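Local coordinates for protein-tyrosine-phosphatase (Shewanella sp., PDB 2Z72), which probably hydrolyses the phosphate ester of phosphotyrosine as a cold-active phosphatase, using a pair of zinc ions held in a calcineurin-like phosphoesterase fold, at residues D9-I14 against L39-P44; H150-L155 against P254-G259; R217-D222 against L245-F250. All blocks are in the same frame, centred on the assembly; numbering follows the deposited sequence.

Contact 1 of 3, residues D9-I14 against L39-P44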
loop_
_atom_site.group_PDB
_atom_site.type_symbol
_atom_site.label_atom_id
_atom_site.label_comp_id
_atom_site.label_asym_id
_atom_site.label_seq_id
_atom_site.Cartn_x
_atom_site.Cartn_y
_atom_site.Cartn_z
ATOM N N ASP A 9 -0.417 19.113 9.544
ATOM C CA ASP A 9 -0.089 17.700 9.326
ATOM C C ASP A 9 -0.707 16.871 10.443
ATOM O O ASP A 9 -0.771 17.313 11.590
ATOM C CB ASP A 9 1.399 17.509 9.297
ATOM C CG ASP A 9 1.876 16.084 9.075
ATOM O OD1 ASP A 9 2.927 15.775 9.661
ATOM O OD2 ASP A 9 1.207 15.340 8.326
ATOM N N GLY A 10 -1.098 15.678 10.122
ATOM C CA GLY A 10 -1.665 14.744 11.096
ATOM C C GLY A 10 -3.032 14.268 10.739
ATOM O O GLY A 10 -3.515 14.486 9.620
ATOM N N PRO A 11 -3.728 13.603 11.662
ATOM C CA PRO A 11 -3.262 13.353 13.008
ATOM C C PRO A 11 -2.349 12.145 13.119
ATOM O O PRO A 11 -2.348 11.252 12.260
ATOM C CB PRO A 11 -4.593 13.056 13.709
ATOM C CG PRO A 11 -5.454 12.390 12.677
ATOM C CD PRO A 11 -5.098 13.122 11.399
ATOM N N TYR A 12 -1.551 12.150 14.181
ATOM C CA TYR A 12 -0.784 11.006 14.638
ATOM C C TYR A 12 -1.513 10.497 15.892
ATOM O O TYR A 12 -1.588 11.199 16.887
ATOM C CB TYR A 12 0.634 11.432 14.973
ATOM C CG TYR A 12 1.394 11.964 13.774
ATOM C CD1 TYR A 12 1.376 13.309 13.418
ATOM C CD2 TYR A 12 2.113 11.108 12.939
ATOM C CE1 TYR A 12 2.084 13.779 12.323
ATOM C CE2 TYR A 12 2.787 11.574 11.870
ATOM C CZ TYR A 12 2.764 12.899 11.534
ATOM O OH TYR A 12 3.480 13.301 10.420
ATOM N N VAL A 13 -2.094 9.289 15.808
ATOM C CA VAL A 13 -2.959 8.776 16.844
ATOM C C VAL A 13 -2.274 7.660 17.609
ATOM O O VAL A 13 -1.733 6.736 17.035
ATOM C CB VAL A 13 -4.308 8.284 16.241
ATOM C CG1 VAL A 13 -5.145 7.604 17.300
ATOM C CG2 VAL A 13 -5.072 9.404 15.577
ATOM N N ILE A 14 -2.287 7.817 18.940
ATOM C CA ILE A 14 -1.784 6.786 19.869
ATOM C C ILE A 14 -2.969 5.994 20.340
ATOM O O ILE A 14 -3.960 6.588 20.779
ATOM C CB ILE A 14 -1.172 7.534 21.101
ATOM C CG1 ILE A 14 -0.090 8.497 20.655
ATOM C CG2 ILE A 14 -0.811 6.553 22.169
ATOM C CD1 ILE A 14 0.976 7.940 19.794
ATOM N N LEU A 39 -14.453 7.149 19.739
ATOM C CA LEU A 39 -13.691 6.707 18.537
ATOM C C LEU A 39 -13.652 7.715 17.408
ATOM O O LEU A 39 -13.132 7.405 16.322
ATOM C CB LEU A 39 -14.155 5.386 18.010
ATOM C CG LEU A 39 -14.131 4.240 19.055
ATOM C CD1 LEU A 39 -14.578 3.009 18.290
ATOM C CD2 LEU A 39 -12.790 4.025 19.724
ATOM N N GLN A 40 -14.067 8.960 17.609
ATOM C CA GLN A 40 -14.135 9.943 16.532
ATOM C C GLN A 40 -12.914 10.818 16.647
ATOM O O GLN A 40 -12.672 11.596 17.591
ATOM C CB GLN A 40 -15.345 10.840 16.731
ATOM C CG GLN A 40 -16.687 10.234 16.487
ATOM C CD GLN A 40 -17.069 9.815 15.090
ATOM O OE1 GLN A 40 -16.400 10.128 14.100
ATOM N NE2 GLN A 40 -18.170 9.093 14.956
ATOM N N VAL A 41 -12.088 10.734 15.644
ATOM C CA VAL A 41 -10.894 11.565 15.607
ATOM C C VAL A 41 -11.248 12.872 14.903
ATOM O O VAL A 41 -11.253 12.895 13.680
ATOM C CB VAL A 41 -9.757 10.839 14.891
ATOM C CG1 VAL A 41 -8.521 11.659 14.924
ATOM C CG2 VAL A 41 -9.529 9.435 15.477
ATOM N N ASN A 42 -11.538 13.860 15.740
ATOM C CA ASN A 42 -11.998 15.166 15.320
ATOM C C ASN A 42 -10.885 16.189 15.421
ATOM O O ASN A 42 -10.187 16.268 16.432
ATOM C CB ASN A 42 -13.168 15.658 16.180
ATOM C CG ASN A 42 -14.420 14.858 15.856
ATOM O OD1 ASN A 42 -14.561 14.292 14.768
ATOM N ND2 ASN A 42 -15.286 14.850 16.851
ATOM N N ARG A 43 -10.767 16.995 14.364
ATOM C CA ARG A 43 -9.686 17.981 14.306
ATOM C C ARG A 43 -10.045 19.132 15.182
ATOM O O ARG A 43 -11.176 19.604 15.257
ATOM C CB ARG A 43 -9.599 18.384 12.823
ATOM C CG ARG A 43 -8.803 19.509 12.443
ATOM C CD ARG A 43 -9.286 20.264 11.216
ATOM N NE ARG A 43 -9.848 19.537 10.188
ATOM C CZ ARG A 43 -10.934 19.436 9.479
ATOM N NH1 ARG A 43 -12.012 20.181 9.621
ATOM N NH2 ARG A 43 -10.993 18.518 8.519
ATOM N N PRO A 44 -9.084 19.700 15.887
ATOM C CA PRO A 44 -9.388 20.938 16.567
ATOM C C PRO A 44 -9.602 22.113 15.620
ATOM O O PRO A 44 -9.376 22.053 14.412
ATOM C CB PRO A 44 -8.075 21.151 17.278
ATOM C CG PRO A 44 -7.052 20.171 16.893
ATOM C CD PRO A 44 -7.704 19.238 15.998
#

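Contact 2 of 3, residues H150-L155 against P254-G259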
loop_
_atom_site.group_PDB
_atom_site.type_symbol
_atom_site.label_atom_id
_atom_site.label_comp_id
_atom_site.label_asym_id
_atom_site.label_seq_id
_atom_site.Cartn_x
_atom_site.Cartn_y
_atom_site.Cartn_z
ATOM N N HIS A 150 8.964 0.962 1.127
ATOM C CA HIS A 150 8.980 2.170 1.978
ATOM C C HIS A 150 8.199 2.009 3.258
ATOM O O HIS A 150 8.583 2.614 4.277
ATOM C CB HIS A 150 8.531 3.379 1.184
ATOM C CG HIS A 150 9.615 3.792 0.206
ATOM N ND1 HIS A 150 10.476 4.830 0.474
ATOM C CD2 HIS A 150 9.955 3.248 -0.976
ATOM C CE1 HIS A 150 11.301 4.904 -0.533
ATOM N NE2 HIS A 150 11.043 3.988 -1.450
ATOM N N GLU A 151 7.126 1.224 3.326
ATOM C CA GLU A 151 6.523 0.905 4.609
ATOM C C GLU A 151 7.528 0.241 5.532
ATOM O O GLU A 151 7.616 0.548 6.712
ATOM C CB GLU A 151 5.271 0.038 4.462
ATOM C CG GLU A 151 4.036 0.730 3.946
ATOM C CD GLU A 151 4.170 1.243 2.534
ATOM O OE1 GLU A 151 3.784 2.376 2.257
ATOM O OE2 GLU A 151 4.655 0.433 1.698
ATOM N N GLN A 152 8.274 -0.748 4.979
ATOM C CA GLN A 152 9.245 -1.452 5.782
ATOM C C GLN A 152 10.371 -0.526 6.267
ATOM O O GLN A 152 10.771 -0.537 7.437
ATOM C CB GLN A 152 9.855 -2.635 5.007
ATOM C CG GLN A 152 8.819 -3.694 4.647
ATOM C CD GLN A 152 9.343 -4.750 3.688
ATOM O OE1 GLN A 152 10.283 -4.504 2.934
ATOM N NE2 GLN A 152 8.725 -5.924 3.743
ATOM N N MET A 153 10.840 0.318 5.368
ATOM C CA MET A 153 11.909 1.261 5.718
ATOM C C MET A 153 11.462 2.202 6.831
ATOM O O MET A 153 12.111 2.332 7.860
ATOM C CB MET A 153 12.347 2.053 4.494
ATOM C CG MET A 153 13.425 1.253 3.751
ATOM S SD MET A 153 14.265 2.199 2.482
ATOM C CE MET A 153 13.037 2.313 1.201
ATOM N N VAL A 154 10.301 2.852 6.668
ATOM C CA VAL A 154 9.811 3.793 7.658
ATOM C C VAL A 154 9.641 3.106 8.982
ATOM O O VAL A 154 10.093 3.600 10.030
ATOM C CB VAL A 154 8.525 4.486 7.196
ATOM C CG1 VAL A 154 7.836 5.184 8.328
ATOM C CG2 VAL A 154 8.879 5.470 6.046
ATOM N N LEU A 155 8.936 1.979 9.014
ATOM C CA LEU A 155 8.631 1.350 10.279
ATOM C C LEU A 155 9.939 0.901 10.956
ATOM O O LEU A 155 10.003 0.926 12.194
ATOM C CB LEU A 155 7.637 0.198 10.125
ATOM C CG LEU A 155 6.172 0.607 10.230
ATOM C CD1 LEU A 155 5.709 1.716 9.374
ATOM C CD2 LEU A 155 5.378 -0.717 10.044
ATOM N N PRO A 254 10.718 -10.007 -2.092
ATOM C CA PRO A 254 9.465 -9.551 -2.671
ATOM C C PRO A 254 9.212 -8.059 -2.708
ATOM O O PRO A 254 8.434 -7.635 -3.576
ATOM C CB PRO A 254 8.434 -10.264 -1.756
ATOM C CG PRO A 254 9.099 -11.560 -1.354
ATOM C CD PRO A 254 10.570 -11.196 -1.214
ATOM N N THR A 255 9.770 -7.281 -1.789
ATOM C CA THR A 255 9.487 -5.856 -1.770
ATOM C C THR A 255 10.552 -4.979 -2.419
ATOM O O THR A 255 10.300 -3.797 -2.603
ATOM C CB THR A 255 9.244 -5.363 -0.341
ATOM O OG1 THR A 255 10.398 -5.652 0.429
ATOM C CG2 THR A 255 8.015 -6.020 0.257
ATOM N N TRP A 256 11.647 -5.566 -2.888
ATOM C CA TRP A 256 12.683 -4.799 -3.592
ATOM C C TRP A 256 12.998 -5.318 -4.969
ATOM O O TRP A 256 13.595 -4.599 -5.769
ATOM C CB TRP A 256 13.971 -4.776 -2.778
ATOM C CG TRP A 256 13.982 -3.910 -1.584
ATOM C CD1 TRP A 256 13.567 -4.225 -0.310
ATOM C CD2 TRP A 256 14.418 -2.566 -1.517
ATOM N NE1 TRP A 256 13.739 -3.183 0.537
ATOM C CE2 TRP A 256 14.264 -2.125 -0.175
ATOM C CE3 TRP A 256 14.959 -1.659 -2.414
ATOM C CZ2 TRP A 256 14.610 -0.846 0.251
ATOM C CZ3 TRP A 256 15.294 -0.402 -2.003
ATOM C CH2 TRP A 256 15.122 0.014 -0.676
ATOM N N TYR A 257 12.684 -6.580 -5.287
ATOM C CA TYR A 257 13.146 -7.183 -6.519
ATOM C C TYR A 257 12.651 -6.449 -7.735
ATOM O O TYR A 257 11.462 -6.186 -7.848
ATOM C CB TYR A 257 12.612 -8.607 -6.564
ATOM C CG TYR A 257 13.067 -9.439 -7.753
ATOM C CD1 TYR A 257 14.433 -9.662 -8.010
ATOM C CD2 TYR A 257 12.119 -10.032 -8.582
ATOM C CE1 TYR A 257 14.817 -10.455 -9.088
ATOM C CE2 TYR A 257 12.540 -10.816 -9.648
ATOM C CZ TYR A 257 13.872 -11.009 -9.907
ATOM O OH TYR A 257 14.230 -11.811 -10.967
ATOM N N ARG A 258 13.586 -6.155 -8.642
ATOM C CA ARG A 258 13.269 -5.480 -9.866
ATOM C C ARG A 258 13.566 -6.296 -11.122
ATOM O O ARG A 258 13.613 -5.769 -12.224
ATOM C CB ARG A 258 13.994 -4.116 -10.034
ATOM C CG ARG A 258 13.535 -3.164 -8.970
ATOM C CD ARG A 258 13.989 -1.782 -9.360
ATOM N NE ARG A 258 13.960 -0.860 -8.284
ATOM C CZ ARG A 258 13.175 0.045 -7.855
ATOM N NH1 ARG A 258 13.258 0.907 -6.815
ATOM N NH2 ARG A 258 12.045 0.201 -8.550
ATOM N N GLY A 259 13.761 -7.595 -10.939
ATOM C CA GLY A 259 14.185 -8.462 -12.021
ATOM C C GLY A 259 13.202 -8.459 -13.169
ATOM O O GLY A 259 13.605 -8.674 -14.336
HETATM O O HOH W 1 12.858 -3.681 3.369
#

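Contact 3 of 3, residues R217-D222 against L245-F250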
loop_
_atom_site.group_PDB
_atom_site.type_symbol
_atom_site.label_atom_id
_atom_site.label_comp_id
_atom_site.label_asym_id
_atom_site.label_seq_id
_atom_site.Cartn_x
_atom_site.Cartn_y
_atom_site.Cartn_z
ATOM N N ARG A 217 14.113 -21.463 -1.579
ATOM C CA ARG A 217 13.858 -21.406 -0.145
ATOM C C ARG A 217 12.543 -22.060 0.282
ATOM O O ARG A 217 12.284 -22.106 1.466
ATOM C CB ARG A 217 13.875 -19.948 0.326
ATOM C CG ARG A 217 15.320 -19.375 0.216
ATOM C CD ARG A 217 15.358 -18.017 0.883
ATOM N NE ARG A 217 16.742 -17.505 0.786
ATOM C CZ ARG A 217 17.696 -17.804 1.650
ATOM N NH1 ARG A 217 17.500 -18.579 2.702
ATOM N NH2 ARG A 217 18.906 -17.298 1.455
ATOM N N GLU A 218 11.765 -22.575 -0.677
ATOM C CA GLU A 218 10.573 -23.333 -0.408
ATOM C C GLU A 218 9.641 -22.472 0.442
ATOM O O GLU A 218 8.978 -22.970 1.348
ATOM C CB GLU A 218 10.896 -24.622 0.345
ATOM C CG GLU A 218 11.889 -25.525 -0.379
ATOM C CD GLU A 218 12.064 -26.886 0.273
ATOM O OE1 GLU A 218 12.255 -27.883 -0.475
ATOM O OE2 GLU A 218 12.029 -26.995 1.520
ATOM N N LEU A 219 9.536 -21.187 0.131
ATOM C CA LEU A 219 8.632 -20.313 0.869
ATOM C C LEU A 219 7.194 -20.527 0.463
ATOM O O LEU A 219 6.831 -21.105 -0.558
ATOM C CB LEU A 219 9.034 -18.844 0.650
ATOM C CG LEU A 219 10.151 -18.355 1.561
ATOM C CD1 LEU A 219 10.912 -17.204 0.966
ATOM C CD2 LEU A 219 9.547 -17.994 2.921
ATOM N N THR A 220 6.288 -20.094 1.338
ATOM C CA THR A 220 4.864 -20.026 1.106
ATOM C C THR A 220 4.376 -18.610 1.432
ATOM O O THR A 220 5.033 -17.899 2.210
ATOM C CB THR A 220 4.056 -21.030 1.940
ATOM O OG1 THR A 220 4.181 -20.623 3.292
ATOM C CG2 THR A 220 4.567 -22.457 1.729
ATOM N N LEU A 221 3.241 -18.251 0.865
ATOM C CA LEU A 221 2.629 -16.958 1.178
ATOM C C LEU A 221 2.461 -16.806 2.690
ATOM O O LEU A 221 2.820 -15.776 3.264
ATOM C CB LEU A 221 1.338 -16.763 0.447
ATOM C CG LEU A 221 1.385 -15.902 -0.840
ATOM C CD1 LEU A 221 2.408 -16.388 -1.804
ATOM C CD2 LEU A 221 -0.011 -15.768 -1.415
ATOM N N ASP A 222 1.896 -17.823 3.377
ATOM C CA ASP A 222 1.593 -17.630 4.774
ATOM C C ASP A 222 2.858 -17.466 5.600
ATOM O O ASP A 222 2.910 -16.644 6.504
ATOM C CB ASP A 222 0.735 -18.759 5.336
ATOM C CG ASP A 222 0.328 -18.480 6.763
ATOM O OD1 ASP A 222 0.803 -19.174 7.624
ATOM O OD2 ASP A 222 -0.401 -17.519 7.095
ATOM N N LEU A 245 15.219 -13.942 6.673
ATOM C CA LEU A 245 14.784 -12.562 6.790
ATOM C C LEU A 245 15.570 -11.663 5.844
ATOM O O LEU A 245 15.006 -10.701 5.290
ATOM C CB LEU A 245 14.883 -12.067 8.241
ATOM C CG LEU A 245 13.970 -12.754 9.234
ATOM C CD1 LEU A 245 14.191 -12.199 10.641
ATOM C CD2 LEU A 245 12.502 -12.695 8.818
ATOM N N ASN A 246 16.849 -11.936 5.680
ATOM C CA ASN A 246 17.683 -11.134 4.791
ATOM C C ASN A 246 17.145 -11.170 3.366
ATOM O O ASN A 246 16.969 -10.173 2.689
ATOM C CB ASN A 246 19.109 -11.651 4.917
ATOM C CG ASN A 246 20.098 -10.810 4.139
ATOM O OD1 ASN A 246 19.816 -10.422 2.994
ATOM N ND2 ASN A 246 21.252 -10.508 4.714
ATOM N N PHE A 247 16.810 -12.378 2.920
ATOM C CA PHE A 247 16.126 -12.537 1.615
ATOM C C PHE A 247 14.857 -11.725 1.543
ATOM O O PHE A 247 14.623 -10.955 0.632
ATOM C CB PHE A 247 15.773 -14.008 1.343
ATOM C CG PHE A 247 14.898 -14.139 0.132
ATOM C CD1 PHE A 247 13.617 -14.667 0.233
ATOM C CD2 PHE A 247 15.313 -13.703 -1.099
ATOM C CE1 PHE A 247 12.791 -14.744 -0.852
ATOM C CE2 PHE A 247 14.518 -13.795 -2.218
ATOM C CZ PHE A 247 13.250 -14.290 -2.102
ATOM N N LEU A 248 13.957 -11.911 2.511
ATOM C CA LEU A 248 12.649 -11.303 2.479
ATOM C C LEU A 248 12.694 -9.790 2.491
ATOM O O LEU A 248 11.852 -9.136 1.862
ATOM C CB LEU A 248 11.765 -11.845 3.624
ATOM C CG LEU A 248 11.307 -13.296 3.490
ATOM C CD1 LEU A 248 10.610 -13.731 4.787
ATOM C CD2 LEU A 248 10.384 -13.417 2.287
ATOM N N PHE A 249 13.628 -9.221 3.260
ATOM C CA PHE A 249 13.617 -7.783 3.460
ATOM C C PHE A 249 14.505 -7.006 2.532
ATOM O O PHE A 249 14.338 -5.761 2.454
ATOM C CB PHE A 249 14.010 -7.443 4.916
ATOM C CG PHE A 249 12.826 -7.561 5.863
ATOM C CD1 PHE A 249 12.387 -8.746 6.379
ATOM C CD2 PHE A 249 12.114 -6.428 6.204
ATOM C CE1 PHE A 249 11.289 -8.846 7.235
ATOM C CE2 PHE A 249 11.052 -6.524 7.077
ATOM C CZ PHE A 249 10.620 -7.717 7.563
ATOM N N PHE A 250 15.418 -7.626 1.812
ATOM C CA PHE A 250 16.379 -6.852 1.031
ATOM C C PHE A 250 16.322 -7.124 -0.440
ATOM O O PHE A 250 15.270 -7.435 -1.005
ATOM C CB PHE A 250 17.761 -7.004 1.718
ATOM C CG PHE A 250 17.680 -6.474 3.143
ATOM C CD1 PHE A 250 17.931 -7.372 4.182
ATOM C CD2 PHE A 250 17.316 -5.181 3.442
ATOM C CE1 PHE A 250 17.825 -6.938 5.494
ATOM C CE2 PHE A 250 17.217 -4.714 4.759
ATOM C CZ PHE A 250 17.457 -5.648 5.773
#

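Contact 1 of 3, residues D9-I14 against L39-P44
Two rings carried by neighbouring residues serve different faces of one strand: the pyrrolidine ring of P11 meets V41 across the contact, and the phenol of Y12 is turned the other way. The P11 ring offers its outer corner, with CG 3.9 Å from V41 CG1, the two side chains passing at a slant. At the edge of the Y12 ring, in its plane, lies D9 OD1, which accepts the bond from Y12 OH at 2.6 Å. The phenol reaches that oxygen on its syn side, 24° out of the carboxylate plane. A cis peptide precedes P11, and G10 has a positive phi; this kink interrupts the usual alternation, so that D9 and Y12 share a face while P11 and V13 share the other. On this second face V13 CG2 comes tip to tip with V41 CG1, 4.2 Å away. One methyl of V41 thus does all the touching; with chi1 at -177° that methyl lies anti to the backbone N and is directed at both partners. No hydrogen bond crosses the contact, and the buried area is only 94 Å². It is a case of two sheets meeting through small apolar side chains. Strand 8-14 is an outermost strand of a three-stranded antiparallel sheet, and 40-41 pairs with 53-54 in a separate two-stranded antiparallel sheet. W25 of strand 22-27 touches both P11 and V41, I36 packs on V13, and helix 166-172 lies against D9 and Y12 on the other face.

Contact 2 of 3, residues H150-L155 against P254-G259
Q152 and T255 approach from opposite directions, and their polar ends meet through T255 OG1, which donates to Q152 OE1 at 2.8 Å. The angle at the carbonyl oxygen is 120°, but the donor stands 28° away from the amide's carbonyl plane. Beyond CG the glutamine chain runs extended (chi2 170°), which carries its amide out from the helix to the loop. Q152 OE1 also accepts from a water whose O is 2.7 Å away, and that water accepts from W256 NE1 at 3.0 Å while lying in the plane of the indole, at its edge. Two bonds therefore grip Q152 OE1 and limit the turning of its amide, and the water ties the indole to the helix. Beside this polar link M153 crosses W256 at about a right angle. In the conformer described, one of two modelled, M153 CE is 3.6 Å from W256 CH2, and M153 SD sits at the edge of the six-membered ring of W256, 5.0 Å from its centroid, a Met-aromatic contact. The same CE lies over the centre of one face of H150, so the methyl is held between two aromatic groups. The contact borders the dinuclear metal site: W256 has its side chain about 6 Å from a zinc ion, and H150 N bonds D114, a ligand of both metal sites. It joins helix 149-156 to the loop between helices 243-249 and 267-277, with Y228 of helix 221-231 touching Q152 and P254, and helix 186-192 meeting L155.

Contact 3 of 3, residues R217-D222 against L245-F250
The backbones stay well apart, R217 CA lying 9.3 Å from F247 CA, so that side chains alone make the contact. R217 is extended from CG to NE and slides past F247 in the opposite direction, with R217 CD 3.8 Å from F247 CD1 and R217 NE 3.7 Å from F247 CB. The guanidinium and phenyl planes are 22° apart. Salt bridges from R217 NE to E213 and from NH2 to D243 hold the polar end in place while its aliphatic part lies along the aromatic residue. Residues 217-220 link helix 212-216 to helix 221-231: E218, with positive phi, closes the first in a Schellman motif, and T220 is the N-cap of the second, its OG1 bonded to K223 N. L219, in the middle of this link, is directed at helix 243-249. L219 CD1 meets the edge of the F247 ring, near its plane, 3.6 Å from F247 CE1. F247 has CG anti to its own N (chi1 171°), which extends the ring toward that methyl. From the neighbouring position L248 CD2 reaches L219 CD1 at 4.0 Å, and L248 also touches A224 and L227 of helix 221-231.

Contact 1 closes before the other two begin and stands apart from them: its centre is about 28 Å from that of contact 2 and about 36 Å from that of contact 3, on the opposite side of the chain's centre from the latter. It belongs to the small N-terminal sheets. Contacts 2 and 3 both belong to the calcineurin-like phosphoesterase part of the chain, their centres about 13 Å apart, and contact 3 is nested in the chain loop that contact 2 closes. They touch directly, W256 CD1 lying 3.3 Å from F249 O, so the helical region of residues 217-250 continues into the loop whose tryptophan borders the zinc site.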